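Local coordinates for folylpolyglutamate synthase/dihydrofolate synthase (Thermotoga maritima, PDB 1O5Z), which probably catalyses the ATP-dependent addition of glutamate to dihydropteroate and to tetrahydrofolyl-polyglutamates in folate biosynthesis, at residues Q77-G82 and N148-V153; E94-N99 and L142-K147; F169-T174 and E284-P289. All coordinates share one frame; numbering follows the deposited sequence.

Contact 1. Residues Q77-G82 and N148-V153; sequences QGYRVG and NVDIAV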
# COMPACT_ATOMS: atom_id res chain seq x y z
N GLN A 77 9.06 8.83 16.77
CA GLN A 77 8.96 9.97 17.68
C GLN A 77 8.44 9.52 19.03
O GLN A 77 8.52 10.25 20.02
CB GLN A 77 8.10 11.07 17.11
CG GLN A 77 8.03 12.31 17.97
CD GLN A 77 9.40 12.90 18.27
OE1 GLN A 77 10.24 13.02 17.36
NE2 GLN A 77 9.63 13.30 19.52
N GLY A 78 7.97 8.28 19.06
CA GLY A 78 7.52 7.68 20.30
C GLY A 78 6.03 7.78 20.51
O GLY A 78 5.56 7.47 21.60
N TYR A 79 5.27 8.22 19.52
CA TYR A 79 3.81 8.09 19.60
C TYR A 79 3.36 6.62 19.54
O TYR A 79 3.96 5.79 18.84
CB TYR A 79 3.09 8.87 18.45
CG TYR A 79 3.25 10.37 18.51
CD1 TYR A 79 4.22 10.99 17.75
CD2 TYR A 79 2.45 11.18 19.32
CE1 TYR A 79 4.39 12.35 17.76
CE2 TYR A 79 2.64 12.57 19.36
CZ TYR A 79 3.63 13.13 18.56
OH TYR A 79 3.89 14.47 18.50
N ARG A 80 2.26 6.34 20.21
CA ARG A 80 1.60 5.07 20.05
C ARG A 80 0.71 5.20 18.82
O ARG A 80 -0.30 5.94 18.86
CB ARG A 80 0.80 4.70 21.29
CG ARG A 80 0.29 3.28 21.30
CD ARG A 80 -0.24 2.83 22.66
NE ARG A 80 0.48 1.60 22.98
CZ ARG A 80 -0.05 0.41 23.18
NH1 ARG A 80 -1.34 0.21 23.21
NH2 ARG A 80 0.75 -0.60 23.40
N VAL A 81 1.06 4.47 17.76
CA VAL A 81 0.46 4.65 16.46
C VAL A 81 -0.29 3.41 15.99
O VAL A 81 0.28 2.34 15.95
CB VAL A 81 1.56 5.01 15.42
CG1 VAL A 81 1.02 5.19 13.99
CG2 VAL A 81 2.30 6.25 15.86
N GLY A 82 -1.56 3.57 15.61
CA GLY A 82 -2.25 2.55 14.83
C GLY A 82 -2.12 2.94 13.37
O GLY A 82 -2.13 4.10 13.02
N ASN A 148 -5.57 1.91 22.91
CA ASN A 148 -5.27 3.27 23.41
C ASN A 148 -4.18 3.99 22.60
O ASN A 148 -3.27 4.56 23.14
CB ASN A 148 -4.91 3.23 24.89
CG ASN A 148 -5.96 2.50 25.73
OD1 ASN A 148 -7.17 2.66 25.53
ND2 ASN A 148 -5.50 1.67 26.64
N VAL A 149 -4.32 3.98 21.30
CA VAL A 149 -3.32 4.65 20.45
C VAL A 149 -3.45 6.17 20.59
O VAL A 149 -4.50 6.68 20.98
CB VAL A 149 -3.41 4.20 18.98
CG1 VAL A 149 -3.26 2.68 18.86
CG2 VAL A 149 -4.69 4.68 18.32
N ASP A 150 -2.36 6.88 20.34
CA ASP A 150 -2.37 8.35 20.36
C ASP A 150 -2.94 8.83 19.02
O ASP A 150 -3.70 9.78 18.95
CB ASP A 150 -0.96 8.92 20.47
CG ASP A 150 -0.28 8.55 21.79
OD1 ASP A 150 -0.99 8.61 22.83
OD2 ASP A 150 0.94 8.22 21.85
N ILE A 151 -2.51 8.15 17.97
CA ILE A 151 -2.89 8.52 16.64
C ILE A 151 -2.99 7.33 15.71
O ILE A 151 -2.25 6.34 15.84
CB ILE A 151 -1.92 9.60 16.10
CG1 ILE A 151 -2.19 9.86 14.64
CG2 ILE A 151 -0.46 9.26 16.32
CD1 ILE A 151 -1.57 11.13 14.22
N ALA A 152 -3.95 7.42 14.80
CA ALA A 152 -4.13 6.40 13.78
C ALA A 152 -3.85 7.00 12.40
O ALA A 152 -4.33 8.07 12.09
CB ALA A 152 -5.52 5.78 13.86
N VAL A 153 -3.05 6.31 11.58
CA VAL A 153 -2.81 6.70 10.20
C VAL A 153 -3.56 5.76 9.32
O VAL A 153 -3.38 4.55 9.39
CB VAL A 153 -1.31 6.66 9.87
CG1 VAL A 153 -1.03 7.16 8.47
CG2 VAL A 153 -0.55 7.51 10.89
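The carboxylate of Asp150 overlaps the backbone of Tyr79 and Arg80: its OD2 takes the N-H of Arg80, 2.8 Å from N, nearly straight and from above the carboxylate plane. Aspartate suits the place because its short side chain reaches back to that N-H. The same oxygen lies at the edge of the Tyr79 ring, turned 80° from the carboxylate. Arg80 O accepts two backbone bonds, from Asp150 N at 2.7 Å and Ile151 N at 3.2 Å. With CG anti to the backbone N (chi1 -170°), the Arg80 chain runs past Val149, its CD 3.5 Å from Asn148 O and its NH1 hydrogen-bonded to Lys147 O. Parallel pairing of strands 81-84 and 151-155 follows, with Gly82 N 2.9 Å from Ile151 O and Val153 N 2.8 Å from Gly82 O. A side chain on Gly82 would probably point at Val149 CG1 and Ala152 CB; without one, Val149 CG1 packs 3.8 Å from Gly82 N. On the opposite face Val81 and Ile151 lie side by side, their CG2 atoms 4.1 Å apart. In this Mur ligase middle-domain sheet, helix 63-77 covers Val81 and Val153, Phe144 of helix 132-146 covers Ala152, and strand 53-58 adjoins 151-155.

Contact 2. Residues E94-N99 and L142-K147; sequences ERIRLN and LYFAEK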
# COMPACT_ATOMS: atom_id res chain seq x y z
N GLU A 94 -0.93 -7.53 7.79
CA GLU A 94 -0.35 -6.27 7.29
C GLU A 94 -1.31 -5.06 7.34
O GLU A 94 -0.88 -3.88 7.35
CB GLU A 94 0.04 -6.43 5.80
CG GLU A 94 1.20 -7.36 5.53
CD GLU A 94 1.29 -7.78 4.08
OE1 GLU A 94 0.85 -7.02 3.19
OE2 GLU A 94 1.78 -8.91 3.83
N ARG A 95 -2.61 -5.34 7.34
CA ARG A 95 -3.62 -4.30 7.20
C ARG A 95 -3.76 -3.49 8.46
O ARG A 95 -4.19 -2.37 8.39
CB ARG A 95 -5.00 -4.91 6.84
CG ARG A 95 -5.08 -5.54 5.48
CD ARG A 95 -6.27 -6.38 5.29
NE ARG A 95 -6.27 -6.98 3.96
CZ ARG A 95 -6.93 -6.49 2.90
NH1 ARG A 95 -6.83 -7.14 1.74
NH2 ARG A 95 -7.70 -5.40 2.99
N ILE A 96 -3.43 -4.07 9.61
CA ILE A 96 -3.65 -3.43 10.93
C ILE A 96 -2.41 -3.58 11.80
O ILE A 96 -1.97 -4.67 12.08
CB ILE A 96 -4.86 -4.06 11.63
CG1 ILE A 96 -6.08 -4.09 10.70
CG2 ILE A 96 -5.19 -3.32 12.88
CD1 ILE A 96 -7.25 -4.80 11.29
N ARG A 97 -1.88 -2.45 12.24
CA ARG A 97 -0.62 -2.41 12.92
C ARG A 97 -0.67 -1.51 14.12
O ARG A 97 -1.46 -0.57 14.17
CB ARG A 97 0.47 -1.94 11.97
CG ARG A 97 0.37 -2.56 10.67
CD ARG A 97 1.59 -2.34 9.82
NE ARG A 97 1.32 -2.79 8.46
CZ ARG A 97 2.10 -2.58 7.43
NH1 ARG A 97 3.25 -1.93 7.56
NH2 ARG A 97 1.74 -3.07 6.25
N LEU A 98 0.13 -1.87 15.10
CA LEU A 98 0.39 -1.09 16.29
C LEU A 98 1.90 -0.89 16.30
O LEU A 98 2.69 -1.85 16.35
CB LEU A 98 -0.03 -1.85 17.55
CG LEU A 98 0.20 -1.20 18.91
CD1 LEU A 98 -0.54 0.11 19.04
CD2 LEU A 98 -0.25 -2.21 19.95
N ASN A 99 2.28 0.38 16.18
CA ASN A 99 3.65 0.77 16.18
C ASN A 99 4.34 -0.01 15.09
O ASN A 99 5.46 -0.44 15.23
CB ASN A 99 4.24 0.56 17.57
CG ASN A 99 3.55 1.45 18.62
OD1 ASN A 99 3.05 2.50 18.28
ND2 ASN A 99 3.59 1.06 19.90
N LEU A 142 -11.56 -0.33 16.03
CA LEU A 142 -11.81 -0.90 17.35
C LEU A 142 -10.48 -1.29 18.02
O LEU A 142 -10.25 -1.03 19.18
CB LEU A 142 -12.71 -2.14 17.18
CG LEU A 142 -13.21 -2.76 18.47
CD1 LEU A 142 -13.80 -1.71 19.33
CD2 LEU A 142 -14.21 -3.91 18.21
N TYR A 143 -9.61 -1.92 17.24
CA TYR A 143 -8.33 -2.35 17.74
C TYR A 143 -7.51 -1.14 18.25
O TYR A 143 -6.97 -1.18 19.33
CB TYR A 143 -7.61 -3.08 16.62
CG TYR A 143 -6.21 -3.50 16.91
CD1 TYR A 143 -5.95 -4.59 17.71
CD2 TYR A 143 -5.14 -2.86 16.29
CE1 TYR A 143 -4.68 -5.01 17.93
CE2 TYR A 143 -3.86 -3.27 16.50
CZ TYR A 143 -3.63 -4.37 17.30
OH TYR A 143 -2.36 -4.81 17.53
N PHE A 144 -7.45 -0.09 17.44
CA PHE A 144 -6.78 1.11 17.82
C PHE A 144 -7.33 1.67 19.09
O PHE A 144 -6.57 2.18 19.89
CB PHE A 144 -6.88 2.17 16.71
CG PHE A 144 -6.31 1.73 15.41
CD1 PHE A 144 -5.27 0.80 15.35
CD2 PHE A 144 -6.80 2.26 14.23
CE1 PHE A 144 -4.74 0.39 14.13
CE2 PHE A 144 -6.27 1.86 13.01
CZ PHE A 144 -5.21 0.91 12.97
N ALA A 145 -8.64 1.61 19.26
CA ALA A 145 -9.27 2.01 20.52
C ALA A 145 -8.88 1.07 21.69
O ALA A 145 -8.47 1.52 22.76
CB ALA A 145 -10.80 2.07 20.37
N GLU A 146 -8.99 -0.25 21.49
CA GLU A 146 -8.68 -1.17 22.57
C GLU A 146 -7.20 -0.95 22.92
O GLU A 146 -6.82 -1.08 24.07
CB GLU A 146 -9.07 -2.66 22.27
CG GLU A 146 -10.40 -2.87 21.50
CD GLU A 146 -11.44 -3.90 22.06
OE1 GLU A 146 -12.51 -3.41 22.54
OE2 GLU A 146 -11.30 -5.18 21.97
N LYS A 147 -6.37 -0.55 21.96
CA LYS A 147 -4.95 -0.38 22.26
C LYS A 147 -4.59 1.02 22.75
O LYS A 147 -3.40 1.30 22.97
CB LYS A 147 -4.08 -0.69 21.02
CG LYS A 147 -4.07 -2.14 20.62
CD LYS A 147 -3.41 -3.00 21.67
CE LYS A 147 -3.38 -4.45 21.22
NZ LYS A 147 -2.74 -5.38 22.22
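Helix-on-sheet packing of the Mur ligase middle domain brings Tyr143 and Phe144, in the last turns of helix 132-146, and Lys147, just after it, against Ile96 and Leu98 of strand 96-98. The two axes run almost parallel, 15° apart. Ile96 gives its CG2 branch to both aromatic rings. This methyl is anti to the backbone N and approaches Tyr143 CD2 obliquely to 3.4 Å, a tight fit, while Phe144 CE1 lies 3.9 Å from the same Ile96 CG2. Phe144 CE1 also sits in the plane of the Tyr143 ring, at its edge, and comes within 3.4 Å of Arg97 O. Farther along, Leu98 CB is 3.8 Å from Tyr143 OH. The Lys147 chain bends at chi2 (-66°), placing CD 3.7 Å from Leu98 CD2, and the two side chains cross at about a right angle; Lys147 CG meanwhile covers one face of the Tyr143 ring near its rim. An alanine in place of Tyr143 would probably open a gap here, leaving Ile96 CG2 without its nearest aromatic partner and Lys147 CG without the ring it rests on. Arg97 starts out on the side of the strand away from the helix. Its NE (2.7 Å) and NH2 (3.0 Å) grip Glu94 O side-on, in the guanidinium plane, and NH1 forms a salt bridge with Glu100. No hydrogen bond joins the two segments: the interface depends on the fit of hydrocarbon and aromatic surfaces, and the lysine suits its place because a long aliphatic stem covers the ring while its ammonium reaches on toward Asp107, a long and weak ion pair.

Contact 3. Residues F169-T174 and E284-P289; sequences FPLCST and EATGLP
Leu171 and Cys172 meet the end of helix 271-286 and the turn after it mainly through apolar contacts. This is plain structural packing of that helix on the mixed sheet of the Mur ligase middle domain, beside strands 53-58 and 207-209. Leu171 has CG anti to its carbonyl carbon, and chi2 (171°) sets CD1 anti to CA, carrying that methyl 3.8 Å from Leu288 CD1. The two leucines cross at about a right angle, and Leu171 CD1 also lies 4.0 Å from both CG and CD2 of Leu288, so one methyl rests against the whole branched end of its partner. The second apolar pair is smaller: Cys172 SG stands 3.8 Å from Ala285 CB. Compact residues suit this spot, since Val208 of strand 207-209 touches both of them.

A polar group in van der Waals contact makes up the second kind. Thr286 OG1 lies 3.1 Å from Leu171 CB, beside the base of the leucine side chain, which the threonine crosses obliquely. The threonine torsion (chi1 -143°) lies off the staggered positions, so the placement of its hydroxyl deserves caution; as modelled, OG1 is buried and has no partner.

Backbone geometry supplies the third. Gly287 leaves the helix with positive phi, a conformation that favours glycine, and its N is 3.2 Å from Glu284 O; this turns the chain so that the branched end of Leu288 reaches Leu171 CD1. Nearby, backbone bonds tie Leu171 to Thr54 and Cys172 to His56 in strand 53-58.

No hydrogen bond passes between the segments. The chemistry therefore implies that the helix end is seated on Leu171 and Cys172, in the chain leading to strand 173-175, by the fit of aliphatic and sulfur surfaces, with the threonine hydroxyl likely to be a small energetic cost.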
# COMPACT_ATOMS: atom_id res chain seq x y z
N PHE A 169 -12.43 12.43 11.29
CA PHE A 169 -12.05 13.85 11.18
C PHE A 169 -10.56 13.99 11.58
O PHE A 169 -10.22 14.00 12.76
CB PHE A 169 -12.94 14.67 12.07
CG PHE A 169 -13.35 15.92 11.46
CD1 PHE A 169 -14.52 15.97 10.70
CD2 PHE A 169 -12.56 17.08 11.62
CE1 PHE A 169 -14.93 17.14 10.10
CE2 PHE A 169 -12.95 18.31 11.04
CZ PHE A 169 -14.14 18.35 10.28
N PRO A 170 -9.68 14.01 10.59
CA PRO A 170 -8.26 13.89 10.85
C PRO A 170 -7.57 15.21 11.17
O PRO A 170 -8.16 16.28 11.05
CB PRO A 170 -7.73 13.33 9.52
CG PRO A 170 -8.61 13.88 8.50
CD PRO A 170 -9.96 14.10 9.14
N LEU A 171 -6.31 15.11 11.54
CA LEU A 171 -5.48 16.29 11.69
C LEU A 171 -5.06 16.86 10.31
O LEU A 171 -4.76 18.04 10.16
CB LEU A 171 -4.24 15.94 12.53
CG LEU A 171 -4.49 15.46 13.96
CD1 LEU A 171 -3.18 14.96 14.55
CD2 LEU A 171 -5.04 16.60 14.78
N CYS A 172 -5.05 15.98 9.32
CA CYS A 172 -4.65 16.32 7.98
C CYS A 172 -5.20 15.25 7.07
O CYS A 172 -5.29 14.09 7.45
CB CYS A 172 -3.13 16.30 7.87
SG CYS A 172 -2.51 16.99 6.32
N SER A 173 -5.60 15.68 5.88
CA SER A 173 -6.07 14.81 4.78
C SER A 173 -5.06 15.00 3.66
O SER A 173 -4.70 16.13 3.30
CB SER A 173 -7.44 15.25 4.28
OG SER A 173 -8.37 15.30 5.36
N THR A 174 -4.59 13.88 3.14
CA THR A 174 -3.59 13.86 2.09
C THR A 174 -4.15 13.16 0.87
O THR A 174 -4.73 12.06 0.99
CB THR A 174 -2.36 13.13 2.61
OG1 THR A 174 -1.90 13.84 3.78
CG2 THR A 174 -1.16 13.15 1.58
N GLU A 284 4.01 18.14 8.85
CA GLU A 284 4.05 19.58 9.17
C GLU A 284 2.65 20.18 9.36
O GLU A 284 2.38 20.86 10.35
CB GLU A 284 4.80 20.35 8.09
CG GLU A 284 6.29 20.01 8.00
CD GLU A 284 7.03 20.82 6.95
OE1 GLU A 284 6.40 21.36 6.00
OE2 GLU A 284 8.25 20.93 7.07
N ALA A 285 1.76 19.90 8.40
CA ALA A 285 0.39 20.44 8.36
C ALA A 285 -0.46 20.06 9.56
O ALA A 285 -1.50 20.63 9.83
CB ALA A 285 -0.31 19.96 7.09
N THR A 286 -0.03 19.02 10.23
CA THR A 286 -0.79 18.39 11.29
C THR A 286 -0.56 19.13 12.64
O THR A 286 -1.41 19.07 13.54
CB THR A 286 -0.27 16.95 11.29
OG1 THR A 286 -1.31 16.00 11.56
CG2 THR A 286 0.81 16.74 12.28
N GLY A 287 0.59 19.84 12.74
CA GLY A 287 1.04 20.50 13.94
C GLY A 287 1.78 19.62 14.95
O GLY A 287 2.31 20.13 15.91
N LEU A 288 1.81 18.31 14.79
CA LEU A 288 2.34 17.46 15.83
C LEU A 288 3.81 17.72 16.06
O LEU A 288 4.54 17.96 15.15
CB LEU A 288 2.16 16.00 15.47
CG LEU A 288 0.72 15.53 15.42
CD1 LEU A 288 0.58 14.18 14.64
CD2 LEU A 288 0.11 15.45 16.80
N PRO A 289 4.26 17.70 17.30
CA PRO A 289 5.66 17.83 17.55
C PRO A 289 6.46 16.60 17.05
O PRO A 289 6.10 15.43 17.29
CB PRO A 289 5.72 17.99 19.06
CG PRO A 289 4.51 17.36 19.55
CD PRO A 289 3.48 17.62 18.55

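All three contacts belong to the same mixed sheet and its flanking helices. Contacts 1 and 2 are closest, their centres about 9 Å apart: Val81 O accepts from Asn99 N at 2.8 Å, pairing strands 81-84 and 96-98, and Phe144 CE1 packs 3.4 Å from Gly82 CA. Contact 2 is nested inside the loop closed by contact 1. Contact 3, its centre about 13 Å from that of contact 1, is joined to it by the hydrogen bond from Tyr79 OH to Pro289 O (2.7 Å) and by Ile151 CD1 packing 3.8 Å from Leu288 CD1; contacts 2 and 3 do not touch. The ATP-binding P-loop probably lies between strand 53-58 and helix 63-77, which adjoin contact 1.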